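Local coordinates for protein nonribosomal peptide synthase (PDB 5JJP) that activates an aliphatic beta-amino acid by adenylation, probably with ATP, as a member of the ANL family of AMP-forming adenylation enzymes, at residues A[277-282]-A[303-309]; A[298-304]-A[323-328]; A[313-317]-A[342-348]. All blocks are in the same frame, centred on the assembly; numbering follows the deposited sequence.

Contact 1 of 3, residues A[277-282]-A[303-309]; sequences VPSLWR and FSGEDFP
P278 is the wedge of this contact. Its ring fits between the side chains of E306 and F308. CB of P278 lies over one face of the F308 ring, 3.5 Å from the ring centroid and 21° off the ring normal. This is a CH-pi contact. On the other flank the extended chain of E306 runs past the proline in the opposite direction, with CG of E306 3.9 Å from CD of P278. With chi1 at 154°, the E306 side chain leaves roughly opposite the backbone N, and its straight chain carries the carboxylate to the start of the 3-10 turn 278-280. There OE2 of E306 accepts the backbone N-H of S279 at 2.6 Å. The donor arrives nearly along the C-O axis of that oxygen. A second, weak bond links OG of S279 to OE1 of E306 at 3.3 Å. V277 adds its CG1, which rests 3.3 Å from the carbonyl O of S304. Deeper in, the F303 ring turns its edge to NE1 of buried W281, 4.0 Å from CE1 of F303. That indole nitrogen has no polar partner in the model.

The outer side is looser. The exposed R282 has a bent chain that crosses P309 at about a right angle, where NH1 of R282 lies 3.9 Å from CG of P309. The guanidinium also makes a weak, long ion pair with D312. The contact joins the loop after strand 273-276 to the end of strand 300-304 and the loop after it; the two strands are sheet neighbours. W281 packs on L316 of helix 310-319, and F303 and F308 on L313.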
loop_
_atom_site.group_PDB
_atom_site.type_symbol
_atom_site.label_atom_id
_atom_site.label_comp_id
_atom_site.label_asym_id
_atom_site.label_seq_id
_atom_site.Cartn_x
_atom_site.Cartn_y
_atom_site.Cartn_z
ATOM N N VAL A 277 -11.641 1.079 -4.328
ATOM C CA VAL A 277 -12.090 0.170 -5.418
ATOM C C VAL A 277 -13.224 0.842 -6.199
ATOM O O VAL A 277 -13.896 1.691 -5.672
ATOM C CB VAL A 277 -12.542 -1.219 -4.896
ATOM C CG1 VAL A 277 -11.354 -1.970 -4.276
ATOM C CG2 VAL A 277 -13.672 -1.127 -3.869
ATOM N N PRO A 278 -13.409 0.479 -7.463
ATOM C CA PRO A 278 -14.468 1.034 -8.287
ATOM C C PRO A 278 -15.852 0.970 -7.660
ATOM O O PRO A 278 -16.580 1.921 -7.737
ATOM C CB PRO A 278 -14.440 0.124 -9.522
ATOM C CG PRO A 278 -13.017 -0.274 -9.652
ATOM C CD PRO A 278 -12.549 -0.452 -8.232
ATOM N N SER A 279 -16.209 -0.174 -7.074
ATOM C CA SER A 279 -17.552 -0.424 -6.505
ATOM C C SER A 279 -17.896 0.490 -5.360
ATOM O O SER A 279 -19.047 0.628 -5.011
ATOM C CB SER A 279 -17.666 -1.870 -6.013
ATOM O OG SER A 279 -16.746 -2.151 -4.952
ATOM N N LEU A 280 -16.895 1.098 -4.740
ATOM C CA LEU A 280 -17.128 2.167 -3.779
ATOM C C LEU A 280 -18.190 3.152 -4.268
ATOM O O LEU A 280 -18.981 3.665 -3.480
ATOM C CB LEU A 280 -15.819 2.916 -3.540
ATOM C CG LEU A 280 -15.913 4.244 -2.833
ATOM C CD1 LEU A 280 -16.418 4.015 -1.421
ATOM C CD2 LEU A 280 -14.543 4.912 -2.800
ATOM N N TRP A 281 -18.146 3.471 -5.557
ATOM C CA TRP A 281 -18.952 4.563 -6.102
ATOM C C TRP A 281 -20.382 4.158 -6.495
ATOM O O TRP A 281 -21.238 5.016 -6.576
ATOM C CB TRP A 281 -18.228 5.174 -7.311
ATOM C CG TRP A 281 -16.927 5.841 -6.911
ATOM C CD1 TRP A 281 -15.681 5.302 -6.984
ATOM C CD2 TRP A 281 -16.771 7.126 -6.342
ATOM N NE1 TRP A 281 -14.759 6.187 -6.516
ATOM C CE2 TRP A 281 -15.408 7.319 -6.119
ATOM C CE3 TRP A 281 -17.652 8.140 -6.008
ATOM C CZ2 TRP A 281 -14.908 8.470 -5.559
ATOM C CZ3 TRP A 281 -17.129 9.325 -5.463
ATOM C CH2 TRP A 281 -15.791 9.462 -5.230
ATOM N N ARG A 282 -20.621 2.865 -6.723
ATOM C CA ARG A 282 -21.927 2.389 -7.199
ATOM C C ARG A 282 -23.089 2.790 -6.295
ATOM O O ARG A 282 -24.062 3.362 -6.771
ATOM C CB ARG A 282 -21.936 0.877 -7.444
ATOM C CG ARG A 282 -21.616 0.473 -8.893
ATOM C CD ARG A 282 -22.422 -0.755 -9.362
ATOM N NE ARG A 282 -21.981 -1.994 -8.702
ATOM C CZ ARG A 282 -20.839 -2.659 -8.937
ATOM N NH1 ARG A 282 -19.953 -2.252 -9.849
ATOM N NH2 ARG A 282 -20.580 -3.762 -8.237
ATOM N N PHE A 303 -8.414 4.484 -8.658
ATOM C CA PHE A 303 -9.033 3.134 -8.426
ATOM C C PHE A 303 -8.058 2.028 -8.564
ATOM O O PHE A 303 -7.194 2.102 -9.398
ATOM C CB PHE A 303 -9.963 2.632 -9.526
ATOM C CG PHE A 303 -10.854 3.609 -10.069
ATOM C CD1 PHE A 303 -11.823 4.198 -9.260
ATOM C CD2 PHE A 303 -10.811 3.888 -11.411
ATOM C CE1 PHE A 303 -12.709 5.122 -9.784
ATOM C CE2 PHE A 303 -11.696 4.796 -11.946
ATOM C CZ PHE A 303 -12.645 5.423 -11.133
ATOM N N SER A 304 -8.369 0.917 -7.909
ATOM C CA SER A 304 -7.708 -0.334 -8.225
ATOM C C SER A 304 -8.384 -1.507 -7.635
ATOM O O SER A 304 -9.209 -1.381 -6.743
ATOM C CB SER A 304 -6.337 -0.323 -7.589
ATOM O OG SER A 304 -6.494 -0.360 -6.190
ATOM N N GLY A 305 -7.927 -2.672 -8.081
ATOM C CA GLY A 305 -8.147 -3.929 -7.360
ATOM C C GLY A 305 -9.406 -4.639 -7.796
ATOM O O GLY A 305 -9.859 -5.595 -7.135
ATOM N N GLU A 306 -9.964 -4.193 -8.925
ATOM C CA GLU A 306 -11.274 -4.661 -9.325
ATOM C C GLU A 306 -11.595 -4.067 -10.689
ATOM O O GLU A 306 -11.178 -2.954 -11.001
ATOM C CB GLU A 306 -12.254 -4.315 -8.190
ATOM C CG GLU A 306 -13.717 -4.123 -8.505
ATOM C CD GLU A 306 -14.459 -3.520 -7.312
ATOM O OE1 GLU A 306 -14.249 -3.956 -6.152
ATOM O OE2 GLU A 306 -15.259 -2.587 -7.529
ATOM N N ASP A 307 -12.234 -4.861 -11.541
ATOM C CA ASP A 307 -12.674 -4.398 -12.851
ATOM C C ASP A 307 -13.782 -3.371 -12.649
ATOM O O ASP A 307 -14.631 -3.557 -11.808
ATOM C CB ASP A 307 -13.164 -5.572 -13.723
ATOM C CG ASP A 307 -12.016 -6.263 -14.499
ATOM O OD1 ASP A 307 -11.802 -7.482 -14.287
ATOM O OD2 ASP A 307 -11.327 -5.600 -15.319
ATOM N N PHE A 308 -13.717 -2.267 -13.388
ATOM C CA PHE A 308 -14.708 -1.183 -13.345
ATOM C C PHE A 308 -15.635 -1.348 -14.568
ATOM O O PHE A 308 -15.187 -1.109 -15.698
ATOM C CB PHE A 308 -13.986 0.188 -13.442
ATOM C CG PHE A 308 -14.685 1.327 -12.732
ATOM C CD1 PHE A 308 -13.956 2.275 -12.001
ATOM C CD2 PHE A 308 -16.063 1.476 -12.788
ATOM C CE1 PHE A 308 -14.602 3.312 -11.335
ATOM C CE2 PHE A 308 -16.702 2.519 -12.127
ATOM C CZ PHE A 308 -15.975 3.442 -11.400
ATOM N N PRO A 309 -16.918 -1.748 -14.377
ATOM C CA PRO A 309 -17.842 -1.697 -15.537
ATOM C C PRO A 309 -17.855 -0.293 -16.197
ATOM O O PRO A 309 -18.016 0.726 -15.503
ATOM C CB PRO A 309 -19.216 -2.028 -14.917
ATOM C CG PRO A 309 -18.919 -2.670 -13.603
ATOM C CD PRO A 309 -17.621 -2.092 -13.126
#

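Contact 2 of 3, residues A[298-304]-A[323-328]; sequences LRSILFS and RRIFNL
Strands 300-304 and 324-329 are the two parallel strands of a beta-alpha-beta unit, with helix 310-319 between them in the chain. The axes of segments 300-304 and 324-328 come within 4.7 Å, at 11° between their directions. The backbone bonds alternate in the parallel manner. I301 is held through both its N-H and its C=O: its N-H goes to O of R324 at 2.8 Å, and its O receives N of F326. F303 repeats this with O of F326 and N of L328. The bond from F303 N to F326 O is nearly straight, with an angle of 172° at the hydrogen.

Before the strands begin, a side chain takes over. NE of R323 gives a bond to the carbonyl O of L298 at 2.8 Å. The bend at chi2 (57°) folds the R323 chain back to this oxygen, which sits at the edge of the guanidinium. The other nitrogens of the group bond to O of P321 and O of L295.

L302 and F326 point to the same face and cross at about a right angle, CD1 of L302 meeting CB of F326 at 3.6 Å. The same CD1 is 4.1 Å from CB of L328. S300 shares this face, and its OG is satisfied by Q273 and T272. R324 leads outward to a salt bridge with D341. On the other face I301 and I325 stand as neighbours, CB of I301 4.4 Å from CG1 of I325, beneath L316 and L313 of helix 310-319. Two adjacent parallel strands joined through a helix packed on one face form the classic beta-alpha-beta crossover of alpha/beta folds.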
loop_
_atom_site.group_PDB
_atom_site.type_symbol
_atom_site.label_atom_id
_atom_site.label_comp_id
_atom_site.label_asym_id
_atom_site.label_seq_id
_atom_site.Cartn_x
_atom_site.Cartn_y
_atom_site.Cartn_z
ATOM N N LEU A 298 -13.143 17.834 -4.479
ATOM C CA LEU A 298 -12.556 16.637 -5.076
ATOM C C LEU A 298 -12.020 16.943 -6.473
ATOM O O LEU A 298 -12.778 17.372 -7.325
ATOM C CB LEU A 298 -13.601 15.522 -5.162
ATOM C CG LEU A 298 -13.111 14.145 -5.624
ATOM C CD1 LEU A 298 -12.142 13.572 -4.624
ATOM C CD2 LEU A 298 -14.236 13.158 -5.825
ATOM N N ARG A 299 -10.717 16.720 -6.680
ATOM C CA ARG A 299 -10.057 16.927 -7.958
ATOM C C ARG A 299 -9.676 15.627 -8.623
ATOM O O ARG A 299 -9.428 15.603 -9.852
ATOM C CB ARG A 299 -8.787 17.733 -7.773
ATOM C CG ARG A 299 -8.999 19.006 -6.966
ATOM C CD ARG A 299 -7.734 19.793 -6.880
ATOM N NE ARG A 299 -7.370 20.217 -8.208
ATOM C CZ ARG A 299 -6.124 20.412 -8.640
ATOM N NH1 ARG A 299 -5.941 20.737 -9.893
ATOM N NH2 ARG A 299 -5.054 20.266 -7.846
ATOM N N SER A 300 -9.596 14.531 -7.869
ATOM C CA SER A 300 -9.035 13.330 -8.450
ATOM C C SER A 300 -9.457 12.058 -7.781
ATOM O O SER A 300 -9.777 12.044 -6.620
ATOM C CB SER A 300 -7.520 13.430 -8.460
ATOM O OG SER A 300 -7.060 13.731 -7.169
ATOM N N ILE A 301 -9.428 10.966 -8.536
ATOM C CA ILE A 301 -9.790 9.662 -8.003
ATOM C C ILE A 301 -8.831 8.618 -8.547
ATOM O O ILE A 301 -8.534 8.597 -9.744
ATOM C CB ILE A 301 -11.207 9.259 -8.427
ATOM C CG1 ILE A 301 -12.226 10.332 -8.013
ATOM C CG2 ILE A 301 -11.578 7.928 -7.808
ATOM C CD1 ILE A 301 -13.649 10.065 -8.530
ATOM N N LEU A 302 -8.384 7.747 -7.670
ATOM C CA LEU A 302 -7.501 6.641 -8.011
ATOM C C LEU A 302 -8.203 5.337 -7.665
ATOM O O LEU A 302 -8.669 5.178 -6.506
ATOM C CB LEU A 302 -6.244 6.787 -7.199
ATOM C CG LEU A 302 -5.176 5.713 -7.303
ATOM C CD1 LEU A 302 -4.611 5.694 -8.703
ATOM C CD2 LEU A 302 -4.031 5.928 -6.318
ATOM N N PHE A 303 -8.414 4.484 -8.658
ATOM C CA PHE A 303 -9.033 3.134 -8.426
ATOM C C PHE A 303 -8.058 2.028 -8.564
ATOM O O PHE A 303 -7.194 2.102 -9.398
ATOM C CB PHE A 303 -9.963 2.632 -9.526
ATOM C CG PHE A 303 -10.854 3.609 -10.069
ATOM C CD1 PHE A 303 -11.823 4.198 -9.260
ATOM C CD2 PHE A 303 -10.811 3.888 -11.411
ATOM C CE1 PHE A 303 -12.709 5.122 -9.784
ATOM C CE2 PHE A 303 -11.696 4.796 -11.946
ATOM C CZ PHE A 303 -12.645 5.423 -11.133
ATOM N N SER A 304 -8.369 0.917 -7.909
ATOM C CA SER A 304 -7.708 -0.334 -8.225
ATOM C C SER A 304 -8.384 -1.507 -7.635
ATOM O O SER A 304 -9.209 -1.381 -6.743
ATOM C CB SER A 304 -6.337 -0.323 -7.589
ATOM O OG SER A 304 -6.494 -0.360 -6.190
ATOM N N ARG A 323 -12.521 16.156 -13.351
ATOM C CA ARG A 323 -11.747 15.412 -12.350
ATOM C C ARG A 323 -10.766 14.514 -13.094
ATOM O O ARG A 323 -11.045 14.022 -14.181
ATOM C CB ARG A 323 -12.654 14.553 -11.461
ATOM C CG ARG A 323 -13.190 15.257 -10.230
ATOM C CD ARG A 323 -13.947 16.507 -10.572
ATOM N NE ARG A 323 -14.609 17.104 -9.404
ATOM C CZ ARG A 323 -15.780 17.761 -9.475
ATOM N NH1 ARG A 323 -16.425 17.918 -10.668
ATOM N NH2 ARG A 323 -16.328 18.258 -8.384
ATOM N N ARG A 324 -9.610 14.308 -12.489
ATOM C CA ARG A 324 -8.623 13.404 -13.027
ATOM C C ARG A 324 -8.831 12.030 -12.394
ATOM O O ARG A 324 -8.845 11.883 -11.159
ATOM C CB ARG A 324 -7.233 13.898 -12.721
ATOM C CG ARG A 324 -6.866 15.225 -13.394
ATOM C CD ARG A 324 -6.635 15.058 -14.910
ATOM N NE ARG A 324 -5.613 14.098 -15.241
ATOM C CZ ARG A 324 -4.320 14.368 -15.429
ATOM N NH1 ARG A 324 -3.854 15.605 -15.338
ATOM N NH2 ARG A 324 -3.441 13.368 -15.696
ATOM N N ILE A 325 -9.051 11.037 -13.236
ATOM C CA ILE A 325 -9.266 9.701 -12.746
ATOM C C ILE A 325 -8.141 8.856 -13.236
ATOM O O ILE A 325 -7.776 8.906 -14.393
ATOM C CB ILE A 325 -10.638 9.113 -13.169
ATOM C CG1 ILE A 325 -11.743 10.034 -12.693
ATOM C CG2 ILE A 325 -10.870 7.724 -12.544
ATOM C CD1 ILE A 325 -13.151 9.569 -13.068
ATOM N N PHE A 326 -7.628 8.037 -12.330
ATOM C CA PHE A 326 -6.525 7.159 -12.613
ATOM C C PHE A 326 -6.867 5.694 -12.358
ATOM O O PHE A 326 -7.378 5.341 -11.328
ATOM C CB PHE A 326 -5.380 7.496 -11.674
ATOM C CG PHE A 326 -4.982 8.914 -11.694
ATOM C CD1 PHE A 326 -4.403 9.460 -12.799
ATOM C CD2 PHE A 326 -5.114 9.708 -10.538
ATOM C CE1 PHE A 326 -4.013 10.790 -12.797
ATOM C CE2 PHE A 326 -4.689 11.034 -10.533
ATOM C CZ PHE A 326 -4.181 11.572 -11.690
ATOM N N ASN A 327 -6.420 4.855 -13.263
ATOM C CA ASN A 327 -6.605 3.409 -13.196
ATOM C C ASN A 327 -5.274 2.740 -12.814
ATOM O O ASN A 327 -4.226 2.924 -13.476
ATOM C CB ASN A 327 -7.094 2.926 -14.569
ATOM C CG ASN A 327 -7.151 1.418 -14.673
ATOM O OD1 ASN A 327 -7.572 0.748 -13.743
ATOM N ND2 ASN A 327 -6.719 0.880 -15.821
ATOM N N LEU A 328 -5.311 2.015 -11.712
ATOM C CA LEU A 328 -4.111 1.440 -11.143
ATOM C C LEU A 328 -4.145 -0.081 -11.326
ATOM O O LEU A 328 -5.032 -0.735 -10.799
ATOM C CB LEU A 328 -4.077 1.796 -9.664
ATOM C CG LEU A 328 -2.748 1.638 -8.956
ATOM C CD1 LEU A 328 -1.795 2.719 -9.421
ATOM C CD2 LEU A 328 -2.953 1.707 -7.443
#

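Contact 3 of 3, residues A[313-317]-A[342-348]; sequences LRELQ and VPDPLPA
V342 opens the contact with its methyl CG1, which meets CD2 of L313 tip to tip at 3.9 Å. The extended side chain of Q317 comes next to this apolar pair. CB of P343 points away, and its carbonyl O is the acceptor. NE2 of Q317 donates to it at 2.7 Å. The acceptor lies nearly in the amide plane, while the donor is tilted 32° from the plane of the carbonyl.

D344 follows and slides past Q317 in the opposite direction. The two flat ends are turned 36° from each other, and OD2 of D344 is 3.6 Å from NE2 of Q317. A cis peptide leads into P345, and L346 follows. At L346 the backbone N gives a weak bond of 3.4 Å to OE1 of Q317. The amide thus uses both its ends on the loop. CB of L346 points toward the helix, and the side chain crosses L313 and R314 at about a right angle, with its CD2 3.9 Å from CG of R314. Its other neighbours include L353.

P347 again presents a carbonyl. R314, extended from CG to NE, reaches across to the loop and donates from NH2 to O of P347 at 2.6 Å. This oxygen lies in the guanidinium plane. A weak bond joins the same NH2 to O of L350.

The helix therefore holds the loop by side chains that bond to the loop's main chain. Q317 and R314 supply donors to the carbonyls of P343 and P347, and L346 and V342 pack against L313. NE of R314 is buried here with no partner in the model, so the guanidinium is held to the loop through NH2 and not through NE.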
loop_
_atom_site.group_PDB
_atom_site.type_symbol
_atom_site.label_atom_id
_atom_site.label_comp_id
_atom_site.label_asym_id
_atom_site.label_seq_id
_atom_site.Cartn_x
_atom_site.Cartn_y
_atom_site.Cartn_z
ATOM N N LEU A 313 -18.392 3.976 -14.919
ATOM C CA LEU A 313 -17.330 4.973 -15.007
ATOM C C LEU A 313 -17.795 6.210 -15.747
ATOM O O LEU A 313 -17.583 7.334 -15.275
ATOM C CB LEU A 313 -16.115 4.383 -15.715
ATOM C CG LEU A 313 -14.830 5.213 -15.843
ATOM C CD1 LEU A 313 -14.501 5.991 -14.578
ATOM C CD2 LEU A 313 -13.685 4.270 -16.150
ATOM N N ARG A 314 -18.424 5.987 -16.903
ATOM C CA ARG A 314 -18.997 7.070 -17.700
ATOM C C ARG A 314 -19.991 7.893 -16.882
ATOM O O ARG A 314 -19.984 9.117 -16.891
ATOM C CB ARG A 314 -19.715 6.500 -18.938
ATOM C CG ARG A 314 -18.812 5.971 -20.041
ATOM C CD ARG A 314 -19.555 5.804 -21.379
ATOM N NE ARG A 314 -18.697 5.299 -22.452
ATOM C CZ ARG A 314 -18.465 4.005 -22.726
ATOM N NH1 ARG A 314 -18.989 3.033 -21.987
ATOM N NH2 ARG A 314 -17.659 3.656 -23.736
ATOM N N GLU A 315 -20.837 7.191 -16.152
ATOM C CA GLU A 315 -21.797 7.827 -15.278
ATOM C C GLU A 315 -21.045 8.696 -14.261
ATOM O O GLU A 315 -21.349 9.890 -14.089
ATOM C CB GLU A 315 -22.656 6.757 -14.604
ATOM C CG GLU A 315 -24.119 7.132 -14.406
ATOM C CD GLU A 315 -24.965 5.950 -13.919
ATOM O OE1 GLU A 315 -25.906 6.191 -13.125
ATOM O OE2 GLU A 315 -24.647 4.783 -14.266
ATOM N N LEU A 316 -20.019 8.116 -13.642
ATOM C CA LEU A 316 -19.173 8.864 -12.664
ATOM C C LEU A 316 -18.471 10.085 -13.257
ATOM O O LEU A 316 -18.558 11.169 -12.664
ATOM C CB LEU A 316 -18.143 7.953 -11.983
ATOM C CG LEU A 316 -17.265 8.596 -10.893
ATOM C CD1 LEU A 316 -18.101 8.992 -9.683
ATOM C CD2 LEU A 316 -16.144 7.636 -10.471
ATOM N N GLN A 317 -17.847 9.938 -14.438
ATOM C CA GLN A 317 -17.317 11.112 -15.148
ATOM C C GLN A 317 -18.373 12.190 -15.351
ATOM O O GLN A 317 -18.106 13.386 -15.191
ATOM C CB GLN A 317 -16.796 10.726 -16.517
ATOM C CG GLN A 317 -15.543 9.906 -16.503
ATOM C CD GLN A 317 -15.036 9.604 -17.899
ATOM O OE1 GLN A 317 -15.765 9.074 -18.758
ATOM N NE2 GLN A 317 -13.776 9.942 -18.143
ATOM N N VAL A 342 -7.556 7.755 -17.190
ATOM C CA VAL A 342 -8.836 7.486 -17.836
ATOM C C VAL A 342 -9.210 8.688 -18.728
ATOM O O VAL A 342 -9.256 9.814 -18.263
ATOM C CB VAL A 342 -9.915 7.271 -16.753
ATOM C CG1 VAL A 342 -11.300 7.133 -17.356
ATOM C CG2 VAL A 342 -9.593 6.017 -15.942
ATOM N N PRO A 343 -9.427 8.460 -20.039
ATOM C CA PRO A 343 -9.752 9.611 -20.905
ATOM C C PRO A 343 -11.111 10.191 -20.543
ATOM O O PRO A 343 -12.008 9.423 -20.164
ATOM C CB PRO A 343 -9.779 9.019 -22.317
ATOM C CG PRO A 343 -9.463 7.578 -22.187
ATOM C CD PRO A 343 -9.332 7.188 -20.760
ATOM N N ASP A 344 -11.232 11.519 -20.607
ATOM C CA ASP A 344 -12.502 12.226 -20.383
ATOM C C ASP A 344 -12.794 13.082 -21.595
ATOM O O ASP A 344 -12.075 14.019 -21.883
ATOM C CB ASP A 344 -12.468 13.118 -19.112
ATOM C CG ASP A 344 -13.874 13.691 -18.722
ATOM O OD1 ASP A 344 -13.960 14.624 -17.866
ATOM O OD2 ASP A 344 -14.907 13.199 -19.259
ATOM N N PRO A 345 -13.858 12.763 -22.324
ATOM C CA PRO A 345 -14.772 11.685 -22.068
ATOM C C PRO A 345 -14.247 10.367 -22.593
ATOM O O PRO A 345 -13.361 10.297 -23.452
ATOM C CB PRO A 345 -16.028 12.130 -22.817
ATOM C CG PRO A 345 -15.485 12.865 -24.001
ATOM C CD PRO A 345 -14.188 13.484 -23.565
ATOM N N LEU A 346 -14.796 9.315 -22.040
ATOM C CA LEU A 346 -14.496 7.961 -22.456
ATOM C C LEU A 346 -15.219 7.691 -23.778
ATOM O O LEU A 346 -16.438 7.823 -23.828
ATOM C CB LEU A 346 -15.005 7.035 -21.351
ATOM C CG LEU A 346 -14.273 5.747 -21.041
ATOM C CD1 LEU A 346 -12.853 6.069 -20.645
ATOM C CD2 LEU A 346 -14.979 5.033 -19.903
ATOM N N PRO A 347 -14.486 7.358 -24.857
ATOM C CA PRO A 347 -15.155 7.088 -26.140
ATOM C C PRO A 347 -16.273 6.070 -25.999
ATOM O O PRO A 347 -16.167 5.148 -25.201
ATOM C CB PRO A 347 -14.025 6.543 -27.037
ATOM C CG PRO A 347 -12.763 7.096 -26.444
ATOM C CD PRO A 347 -13.025 7.179 -24.952
ATOM N N ALA A 348 -17.351 6.267 -26.763
ATOM C CA ALA A 348 -18.561 5.434 -26.641
ATOM C C ALA A 348 -18.311 3.987 -27.118
ATOM O O ALA A 348 -18.847 3.046 -26.561
ATOM C CB ALA A 348 -19.722 6.060 -27.408
#

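How the contacts relate
The three contacts lie around strands 300-304 and 324-329 of the six-stranded mixed sheet and the helix 310-319 that packs on them. Contacts 1 and 2 share F303 and S304, and their centres are 11 Å apart. W281 of contact 1 reaches into contact 2, where its CZ2 lies 3.6 Å from CD1 of I301. Helix 310-319 connects both to contact 3, whose centre is 14 Å from that of contact 1 and 12 Å from that of contact 2. CD1 of L313 packs 4.0 Å from CZ of F303 and 4.1 Å from CD1 of I325. A probable hydrogen bond of 3.0 Å from V342 N to I325 O ties the loop of contact 3 to the sheet.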